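Local coordinates for oxalate biosynthetic component 1 (PDB 5IKY), which takes part in quorum sensing-dependent oxalate production as a bifunctional enzyme, combining an alpha/beta-hydrolase-type serine hydrolase activity with an additional lyase activity, at residues Y1032-A1037 with A1076-W1081; V990-F995 with A1051-V1056; F377-A382 with P434-L439. All blocks are in the same frame, centred on the assembly; numbering follows the deposited sequence.

Interaction 1 of 3, residues Y1032-A1037 with A1076-W1081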
loop_
_atom_site.group_PDB
_atom_site.type_symbol
_atom_site.label_atom_id
_atom_site.label_comp_id
_atom_site.label_asym_id
_atom_site.label_seq_id
_atom_site.Cartn_x
_atom_site.Cartn_y
_atom_site.Cartn_z
ATOM N N TYR A 1032 -18.854 -6.408 -5.774
ATOM C CA TYR A 1032 -17.502 -6.957 -5.851
ATOM C C TYR A 1032 -17.418 -8.460 -5.593
ATOM O O TYR A 1032 -17.981 -8.975 -4.627
ATOM C CB TYR A 1032 -16.583 -6.230 -4.867
ATOM C CG TYR A 1032 -15.264 -6.937 -4.647
ATOM C CD1 TYR A 1032 -14.263 -6.892 -5.610
ATOM C CD2 TYR A 1032 -15.024 -7.657 -3.483
ATOM C CE1 TYR A 1032 -13.057 -7.542 -5.417
ATOM C CE2 TYR A 1032 -13.823 -8.310 -3.283
ATOM C CZ TYR A 1032 -12.843 -8.248 -4.253
ATOM O OH TYR A 1032 -11.645 -8.896 -4.058
ATOM N N ARG A 1033 -16.701 -9.147 -6.476
ATOM C CA ARG A 1033 -16.340 -10.547 -6.286
ATOM C C ARG A 1033 -14.856 -10.725 -6.591
ATOM O O ARG A 1033 -14.330 -10.087 -7.503
ATOM C CB ARG A 1033 -17.173 -11.465 -7.184
ATOM C CG ARG A 1033 -18.654 -11.535 -6.850
ATOM C CD ARG A 1033 -19.357 -12.472 -7.822
ATOM N NE ARG A 1033 -20.782 -12.618 -7.541
ATOM C CZ ARG A 1033 -21.720 -11.779 -7.969
ATOM N NH1 ARG A 1033 -21.384 -10.724 -8.700
ATOM N NH2 ARG A 1033 -22.992 -11.994 -7.667
ATOM N N TYR A 1034 -14.177 -11.585 -5.838
ATOM C CA TYR A 1034 -12.757 -11.822 -6.087
ATOM C C TYR A 1034 -12.548 -12.946 -7.107
ATOM O O TYR A 1034 -11.968 -13.985 -6.796
ATOM C CB TYR A 1034 -12.007 -12.123 -4.775
ATOM C CG TYR A 1034 -12.640 -13.158 -3.860
ATOM C CD1 TYR A 1034 -13.631 -12.802 -2.952
ATOM C CD2 TYR A 1034 -12.219 -14.483 -3.879
ATOM C CE1 TYR A 1034 -14.202 -13.743 -2.110
ATOM C CE2 TYR A 1034 -12.782 -15.426 -3.042
ATOM C CZ TYR A 1034 -13.775 -15.052 -2.161
ATOM O OH TYR A 1034 -14.339 -15.990 -1.327
ATOM N N ASP A 1035 -13.023 -12.721 -8.331
ATOM C CA ASP A 1035 -12.819 -13.669 -9.425
ATOM C C ASP A 1035 -11.350 -13.737 -9.822
ATOM O O ASP A 1035 -10.862 -14.782 -10.257
ATOM C CB ASP A 1035 -13.657 -13.288 -10.646
ATOM C CG ASP A 1035 -15.008 -12.712 -10.278
ATOM O OD1 ASP A 1035 -15.702 -13.311 -9.435
ATOM O OD2 ASP A 1035 -15.392 -11.671 -10.854
ATOM N N HIS A 1036 -10.655 -12.618 -9.649
ATOM C CA HIS A 1036 -9.251 -12.492 -10.028
ATOM C C HIS A 1036 -8.334 -13.414 -9.229
ATOM O O HIS A 1036 -7.169 -13.598 -9.586
ATOM C CB HIS A 1036 -8.794 -11.044 -9.848
ATOM C CG HIS A 1036 -8.931 -10.545 -8.443
ATOM N ND1 HIS A 1036 -10.112 -10.039 -7.946
ATOM C CD2 HIS A 1036 -8.041 -10.491 -7.424
ATOM C CE1 HIS A 1036 -9.943 -9.687 -6.684
ATOM N NE2 HIS A 1036 -8.694 -9.952 -6.343
ATOM N N ALA A 1037 -8.866 -13.974 -8.146
ATOM C CA ALA A 1037 -8.107 -14.852 -7.263
ATOM C C ALA A 1037 -7.484 -16.025 -8.017
ATOM O O ALA A 1037 -8.124 -16.642 -8.869
ATOM C CB ALA A 1037 -8.998 -15.360 -6.142
ATOM N N ALA A 1076 -20.186 -13.842 0.575
ATOM C CA ALA A 1076 -20.904 -12.923 -0.301
ATOM C C ALA A 1076 -20.088 -12.581 -1.542
ATOM O O ALA A 1076 -20.593 -12.641 -2.663
ATOM C CB ALA A 1076 -21.276 -11.650 0.449
ATOM N N ALA A 1077 -18.822 -12.231 -1.334
ATOM C CA ALA A 1077 -17.947 -11.832 -2.432
ATOM C C ALA A 1077 -17.354 -13.037 -3.158
ATOM O O ALA A 1077 -16.501 -12.886 -4.031
ATOM C CB ALA A 1077 -16.835 -10.925 -1.914
ATOM N N SER A 1078 -17.811 -14.232 -2.793
ATOM C CA SER A 1078 -17.334 -15.458 -3.423
ATOM C C SER A 1078 -17.642 -15.471 -4.918
ATOM O O SER A 1078 -18.779 -15.228 -5.328
ATOM C CB SER A 1078 -17.949 -16.686 -2.749
ATOM O OG SER A 1078 -17.484 -17.883 -3.347
ATOM N N PRO A 1079 -16.618 -15.753 -5.737
ATOM C CA PRO A 1079 -16.715 -15.793 -7.199
ATOM C C PRO A 1079 -17.477 -17.015 -7.702
ATOM O O PRO A 1079 -17.564 -18.020 -6.995
ATOM C CB PRO A 1079 -15.252 -15.842 -7.641
ATOM C CG PRO A 1079 -14.552 -16.507 -6.519
ATOM C CD PRO A 1079 -15.253 -16.051 -5.272
ATOM N N LEU A 1080 -18.011 -16.923 -8.916
ATOM C CA LEU A 1080 -18.837 -17.982 -9.488
ATOM C C LEU A 1080 -18.059 -19.285 -9.668
ATOM O O LEU A 1080 -18.595 -20.370 -9.436
ATOM C CB LEU A 1080 -19.421 -17.528 -10.831
ATOM C CG LEU A 1080 -20.568 -18.339 -11.446
ATOM C CD1 LEU A 1080 -21.486 -17.427 -12.244
ATOM C CD2 LEU A 1080 -20.051 -19.469 -12.331
ATOM N N TRP A 1081 -16.800 -19.176 -10.083
ATOM C CA TRP A 1081 -15.994 -20.362 -10.355
ATOM C C TRP A 1081 -15.671 -21.130 -9.076
ATOM O O TRP A 1081 -15.493 -22.348 -9.105
ATOM C CB TRP A 1081 -14.700 -19.985 -11.084
ATOM C CG TRP A 1081 -13.826 -19.013 -10.346
ATOM C CD1 TRP A 1081 -13.878 -17.650 -10.413
ATOM C CD2 TRP A 1081 -12.759 -19.330 -9.443
ATOM N NE1 TRP A 1081 -12.912 -17.099 -9.603
ATOM C CE2 TRP A 1081 -12.213 -18.109 -8.996
ATOM C CE3 TRP A 1081 -12.215 -20.527 -8.966
ATOM C CZ2 TRP A 1081 -11.151 -18.050 -8.095
ATOM C CZ3 TRP A 1081 -11.159 -20.466 -8.070
ATOM C CH2 TRP A 1081 -10.639 -19.236 -7.646
#

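Interaction 2 of 3, residues V990-F995 with A1051-V1056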
loop_
_atom_site.group_PDB
_atom_site.type_symbol
_atom_site.label_atom_id
_atom_site.label_comp_id
_atom_site.label_asym_id
_atom_site.label_seq_id
_atom_site.Cartn_x
_atom_site.Cartn_y
_atom_site.Cartn_z
ATOM N N VAL A 990 -9.133 -26.636 0.979
ATOM C CA VAL A 990 -9.243 -25.510 0.062
ATOM C C VAL A 990 -9.233 -24.238 0.901
ATOM O O VAL A 990 -10.146 -24.001 1.692
ATOM C CB VAL A 990 -10.518 -25.572 -0.797
ATOM C CG1 VAL A 990 -10.711 -24.265 -1.553
ATOM C CG2 VAL A 990 -10.455 -26.749 -1.759
ATOM N N ASP A 991 -8.194 -23.428 0.737
ATOM C CA ASP A 991 -7.971 -22.292 1.623
ATOM C C ASP A 991 -8.256 -20.952 0.948
ATOM O O ASP A 991 -7.604 -20.581 -0.029
ATOM C CB ASP A 991 -6.532 -22.324 2.152
ATOM C CG ASP A 991 -6.225 -21.170 3.089
ATOM O OD1 ASP A 991 -7.160 -20.630 3.719
ATOM O OD2 ASP A 991 -5.037 -20.808 3.202
ATOM N N VAL A 992 -9.231 -20.228 1.488
ATOM C CA VAL A 992 -9.590 -18.912 0.974
ATOM C C VAL A 992 -9.381 -17.839 2.040
ATOM O O VAL A 992 -10.229 -17.644 2.911
ATOM C CB VAL A 992 -11.056 -18.871 0.497
ATOM C CG1 VAL A 992 -11.362 -17.532 -0.160
ATOM C CG2 VAL A 992 -11.341 -20.024 -0.457
ATOM N N THR A 993 -8.249 -17.146 1.973
ATOM C CA THR A 993 -7.941 -16.104 2.948
ATOM C C THR A 993 -7.631 -14.778 2.255
ATOM O O THR A 993 -6.892 -14.737 1.270
ATOM C CB THR A 993 -6.756 -16.512 3.848
ATOM O OG1 THR A 993 -7.068 -17.738 4.521
ATOM C CG2 THR A 993 -6.468 -15.434 4.882
ATOM N N ALA A 994 -8.208 -13.700 2.777
ATOM C CA ALA A 994 -8.071 -12.380 2.174
ATOM C C ALA A 994 -6.860 -11.615 2.707
ATOM O O ALA A 994 -6.455 -11.786 3.857
ATOM C CB ALA A 994 -9.340 -11.572 2.396
ATOM N N PHE A 995 -6.293 -10.761 1.861
ATOM C CA PHE A 995 -5.122 -9.972 2.224
ATOM C C PHE A 995 -5.430 -8.964 3.325
ATOM O O PHE A 995 -4.598 -8.712 4.195
ATOM C CB PHE A 995 -4.570 -9.248 0.996
ATOM C CG PHE A 995 -3.545 -8.199 1.318
ATOM C CD1 PHE A 995 -2.273 -8.559 1.737
ATOM C CD2 PHE A 995 -3.847 -6.853 1.190
ATOM C CE1 PHE A 995 -1.324 -7.594 2.030
ATOM C CE2 PHE A 995 -2.904 -5.884 1.479
ATOM C CZ PHE A 995 -1.641 -6.255 1.901
ATOM N N ALA A 1051 -5.252 -26.138 -1.501
ATOM C CA ALA A 1051 -5.583 -25.188 -2.556
ATOM C C ALA A 1051 -5.565 -23.767 -2.012
ATOM O O ALA A 1051 -6.547 -23.306 -1.430
ATOM C CB ALA A 1051 -6.941 -25.507 -3.152
ATOM N N ARG A 1052 -4.449 -23.076 -2.208
ATOM C CA ARG A 1052 -4.280 -21.729 -1.677
ATOM C C ARG A 1052 -4.697 -20.667 -2.691
ATOM O O ARG A 1052 -4.079 -20.534 -3.748
ATOM C CB ARG A 1052 -2.824 -21.506 -1.260
ATOM C CG ARG A 1052 -2.607 -20.316 -0.341
ATOM C CD ARG A 1052 -2.528 -20.753 1.111
ATOM N NE ARG A 1052 -1.425 -21.683 1.337
ATOM C CZ ARG A 1052 -1.098 -22.185 2.525
ATOM N NH1 ARG A 1052 -1.792 -21.848 3.603
ATOM N NH2 ARG A 1052 -0.077 -23.024 2.634
ATOM N N LEU A 1053 -5.743 -19.911 -2.371
ATOM C CA LEU A 1053 -6.161 -18.802 -3.224
ATOM C C LEU A 1053 -5.342 -17.554 -2.915
ATOM O O LEU A 1053 -5.187 -17.175 -1.752
ATOM C CB LEU A 1053 -7.654 -18.500 -3.051
ATOM C CG LEU A 1053 -8.695 -19.585 -3.335
ATOM C CD1 LEU A 1053 -10.021 -18.941 -3.712
ATOM C CD2 LEU A 1053 -8.235 -20.546 -4.419
ATOM N N THR A 1054 -4.821 -16.916 -3.958
ATOM C CA THR A 1054 -4.032 -15.702 -3.792
ATOM C C THR A 1054 -4.717 -14.505 -4.443
ATOM O O THR A 1054 -5.459 -14.656 -5.414
ATOM C CB THR A 1054 -2.616 -15.857 -4.383
ATOM O OG1 THR A 1054 -2.705 -16.074 -5.798
ATOM C CG2 THR A 1054 -1.891 -17.026 -3.736
ATOM N N GLY A 1055 -4.465 -13.319 -3.896
ATOM C CA GLY A 1055 -5.026 -12.093 -4.433
ATOM C C GLY A 1055 -6.412 -11.794 -3.899
ATOM O O GLY A 1055 -7.039 -10.808 -4.287
ATOM N N VAL A 1056 -6.893 -12.652 -3.007
ATOM C CA VAL A 1056 -8.203 -12.464 -2.402
ATOM C C VAL A 1056 -8.187 -11.269 -1.455
ATOM O O VAL A 1056 -7.267 -11.115 -0.652
ATOM C CB VAL A 1056 -8.660 -13.720 -1.628
ATOM C CG1 VAL A 1056 -10.041 -13.506 -1.024
ATOM C CG2 VAL A 1056 -8.656 -14.939 -2.538
HETATM O O HOH W 1 -6.071 -18.329 0.686
#

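Interaction 3 of 3, residues F377-A382 with P434-L439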
loop_
_atom_site.group_PDB
_atom_site.type_symbol
_atom_site.label_atom_id
_atom_site.label_comp_id
_atom_site.label_asym_id
_atom_site.label_seq_id
_atom_site.Cartn_x
_atom_site.Cartn_y
_atom_site.Cartn_z
ATOM N N PHE A 377 24.760 6.395 -0.598
ATOM C CA PHE A 377 25.293 7.211 -1.682
ATOM C C PHE A 377 24.339 7.311 -2.863
ATOM O O PHE A 377 23.691 6.337 -3.244
ATOM C CB PHE A 377 26.640 6.662 -2.156
ATOM C CG PHE A 377 27.757 6.881 -1.181
ATOM C CD1 PHE A 377 28.418 8.096 -1.132
ATOM C CD2 PHE A 377 28.143 5.877 -0.311
ATOM C CE1 PHE A 377 29.449 8.305 -0.234
ATOM C CE2 PHE A 377 29.172 6.079 0.587
ATOM C CZ PHE A 377 29.826 7.294 0.627
ATOM N N MET A 378 24.277 8.510 -3.437
ATOM C CA MET A 378 23.460 8.795 -4.608
ATOM C C MET A 378 24.344 9.286 -5.751
ATOM O O MET A 378 24.923 10.370 -5.668
ATOM C CB MET A 378 22.399 9.846 -4.274
ATOM C CG MET A 378 21.154 9.776 -5.133
ATOM S SD MET A 378 20.472 8.117 -5.162
ATOM C CE MET A 378 20.416 7.858 -6.922
ATOM N N LEU A 379 24.454 8.495 -6.813
ATOM C CA LEU A 379 25.264 8.894 -7.962
ATOM C C LEU A 379 24.457 9.714 -8.956
ATOM O O LEU A 379 23.618 9.181 -9.682
ATOM C CB LEU A 379 25.858 7.674 -8.668
ATOM C CG LEU A 379 26.869 6.829 -7.892
ATOM C CD1 LEU A 379 27.478 5.775 -8.807
ATOM C CD2 LEU A 379 27.948 7.701 -7.269
ATOM N N VAL A 380 24.718 11.016 -8.983
ATOM C CA VAL A 380 24.076 11.906 -9.940
ATOM C C VAL A 380 24.840 11.871 -11.258
ATOM O O VAL A 380 25.659 12.746 -11.537
ATOM C CB VAL A 380 24.012 13.348 -9.412
ATOM C CG1 VAL A 380 23.058 14.178 -10.252
ATOM C CG2 VAL A 380 23.577 13.351 -7.955
ATOM N N ALA A 381 24.571 10.850 -12.064
ATOM C CA ALA A 381 25.338 10.612 -13.282
ATOM C C ALA A 381 24.740 11.323 -14.492
ATOM O O ALA A 381 23.545 11.611 -14.525
ATOM C CB ALA A 381 25.440 9.118 -13.550
ATOM N N ALA A 382 25.597 11.606 -15.474
ATOM C CA ALA A 382 25.206 12.227 -16.740
ATOM C C ALA A 382 24.661 13.646 -16.565
ATOM O O ALA A 382 23.963 14.157 -17.437
ATOM C CB ALA A 382 24.186 11.353 -17.470
ATOM N N PRO A 434 35.260 3.626 -11.588
ATOM C CA PRO A 434 36.273 4.068 -10.619
ATOM C C PRO A 434 35.659 4.761 -9.406
ATOM O O PRO A 434 36.147 4.581 -8.290
ATOM C CB PRO A 434 37.130 5.051 -11.423
ATOM C CG PRO A 434 36.937 4.644 -12.840
ATOM C CD PRO A 434 35.507 4.207 -12.922
ATOM N N THR A 435 34.603 5.538 -9.628
ATOM C CA THR A 435 33.916 6.220 -8.536
ATOM C C THR A 435 33.242 5.219 -7.597
ATOM O O THR A 435 33.370 5.321 -6.375
ATOM C CB THR A 435 32.868 7.214 -9.067
ATOM O OG1 THR A 435 33.534 8.300 -9.725
ATOM C CG2 THR A 435 32.015 7.762 -7.924
ATOM N N VAL A 436 32.531 4.253 -8.173
ATOM C CA VAL A 436 31.879 3.214 -7.387
ATOM C C VAL A 436 32.896 2.445 -6.550
ATOM O O VAL A 436 32.740 2.309 -5.337
ATOM C CB VAL A 436 31.111 2.221 -8.278
ATOM C CG1 VAL A 436 30.543 1.090 -7.437
ATOM C CG2 VAL A 436 30.007 2.934 -9.046
ATOM N N GLU A 437 33.944 1.954 -7.203
ATOM C CA GLU A 437 34.983 1.192 -6.521
ATOM C C GLU A 437 35.668 2.009 -5.428
ATOM O O GLU A 437 35.995 1.484 -4.366
ATOM C CB GLU A 437 36.018 0.690 -7.527
ATOM C CG GLU A 437 35.495 -0.397 -8.454
ATOM C CD GLU A 437 36.531 -0.851 -9.464
ATOM O OE1 GLU A 437 37.517 -0.113 -9.679
ATOM O OE2 GLU A 437 36.362 -1.948 -10.036
ATOM N N LYS A 438 35.872 3.295 -5.688
ATOM C CA LYS A 438 36.505 4.175 -4.713
ATOM C C LYS A 438 35.662 4.291 -3.444
ATOM O O LYS A 438 36.193 4.278 -2.333
ATOM C CB LYS A 438 36.745 5.557 -5.321
ATOM C CG LYS A 438 37.687 6.439 -4.520
ATOM C CD LYS A 438 37.894 7.780 -5.207
ATOM C CE LYS A 438 39.333 8.249 -5.100
ATOM N NZ LYS A 438 39.480 9.648 -5.589
ATOM N N LEU A 439 34.347 4.391 -3.616
ATOM C CA LEU A 439 33.430 4.516 -2.485
ATOM C C LEU A 439 33.352 3.227 -1.662
ATOM O O LEU A 439 33.327 3.274 -0.435
ATOM C CB LEU A 439 32.035 4.912 -2.975
ATOM C CG LEU A 439 31.896 6.333 -3.527
ATOM C CD1 LEU A 439 30.523 6.538 -4.144
ATOM C CD2 LEU A 439 32.151 7.359 -2.436
#

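Interaction 1 of 3, residues Y1032-A1037 with A1076-W1081
Y1034 lays one face of its ring over the pyrrolidine of P1079, a CH-pi contact in which P1079 CD lies 3.6 Å from the centroid of the Y1034 ring and 21° off its normal. The loop, an inverse gamma turn at Y1034 that runs into a type I turn to A1037, packs on P1079 at the N-cap position of helix 1080-1090, in the C-terminal, alpha/beta-hydrolase-clan region. With chi1 at 48°, CG of Y1034 sits between its backbone N and carbonyl carbon; the ring beyond it has A1077 O 3.1 Å from Y1034 CD1, and its hydroxyl is hydrogen-bonded to Y1074 O. The backbone of Y1034 is tied as well, since Y1034 N donates to A1077 O over 3.2 Å at an N-H...O angle of 153°. P1079 CG also lies 3.4 Å above the plane of the W1081 ring, offset toward the rim, and the edge of that ring receives D1035 CA and A1037 CB. W1081 NE1 makes a weak hydrogen bond of 3.2 Å to D1035 O, and the D1035 carboxylate slides past the proline, with D1035 OD1 3.1 Å from P1079 CB.

Interaction 2 of 3, residues V990-F995 with A1051-V1056
D991 and R1052 pair in parallel register, as V990 and A1051 do beside them, and two backbone bonds fix the match: D991 N gives to A1051 O over 2.7 Å, and L1053 N gives to D991 O over 3.1 Å at 169°. V990 CG2 meets A1051 CB on one side of the sheet. Nearby, the V992 and L1053 side chains are inclined to each other, L1053 CD1 3.7 Å from V992 CG2. Beyond the L1053 N to D991 O bond a water bridges the two segments, donating to D991 O and L1053 O and accepting from T993 N. D991 O thus receives two donors. The segments meet again where F995 N donates to V1056 O over 2.7 Å, with V1056 CG1 packed on A994 CB. On the other side of the sheet the D991 and R1052 side chains run alongside, forming a weak, positionally less certain salt bridge. Farther out, D991 OD1 is held by T993 OG1, 3.0 Å away, and by S976 OG, while R1052 NH2 bonds Q1042 OE1 and NH1 bonds Y1009 OH. Helix 1080-1090 packs on the V990 side, F1089 touching V990 and W1081 touching L1053. Strands 988-992 and 1049-1054 are the last parallel pair before the antiparallel edge strand 1038-1043 of this mixed sheet, consistent with an alpha/beta-hydrolase fold.

Interaction 3 of 3, residues F377-A382 with P434-L439
F377 is met by both methyls of L439, and this approach of two methyls to one aromatic ring is the distinctive feature of a contact made entirely of apolar groups. L439 CD2 stands over one face of the F377 ring, 4.0 Å from its centroid and 27° off the normal, in a CH-pi contact displaced toward the rim; the nearest ring atom is F377 CE1, 3.6 Å from L439 CD2. The other methyl, L439 CD1, lies 4.0 Å from F377 CD1. L379, two residues on and on the same face of the strand, divides its methyls between two partners, L379 CD1 reaching V436 CG2 at 3.8 Å and L379 CD2 reaching T435 CG2 at 4.1 Å. The CB atoms of F377 and L379 point toward the helix and that of M378 points away, the alternation expected of a strand with a helix on one face. The segment axes run nearly antiparallel, at 166° and 11.1 Å, as in the beta-alpha-beta units of a TIM barrel. Helix 418-442 leads into strand 446-451, which pairs in parallel with strand 375-380; on the opposite flank lies strand 346-351, and V357 of helix 354-360 packs against T435.

Overall arrangement
From the N terminus, interaction 3 closes first: the chain leaves strand 375-380 and returns on helix 418-442 within the TIM-barrel-type part, probably the one that carries the lyase activity, before either other contact opens. Interaction 2 then joins strands 988-992 and 1049-1054 in the C-terminal hydrolase sheet. Interaction 1 crosses it, because 1032-1037 lies inside the loop that interaction 2 closes, whereas 1076-1081 follows that loop. Their centres are 11 Å apart and they touch directly: A1037 CB packs on V1056 CG2 at 3.6 Å, and H1036 NE2 probably bonds G1055 O. Together they tie the sheet to the start of helix 1080-1090. Interaction 3 is remote, its centre about 44 Å from that of interaction 2.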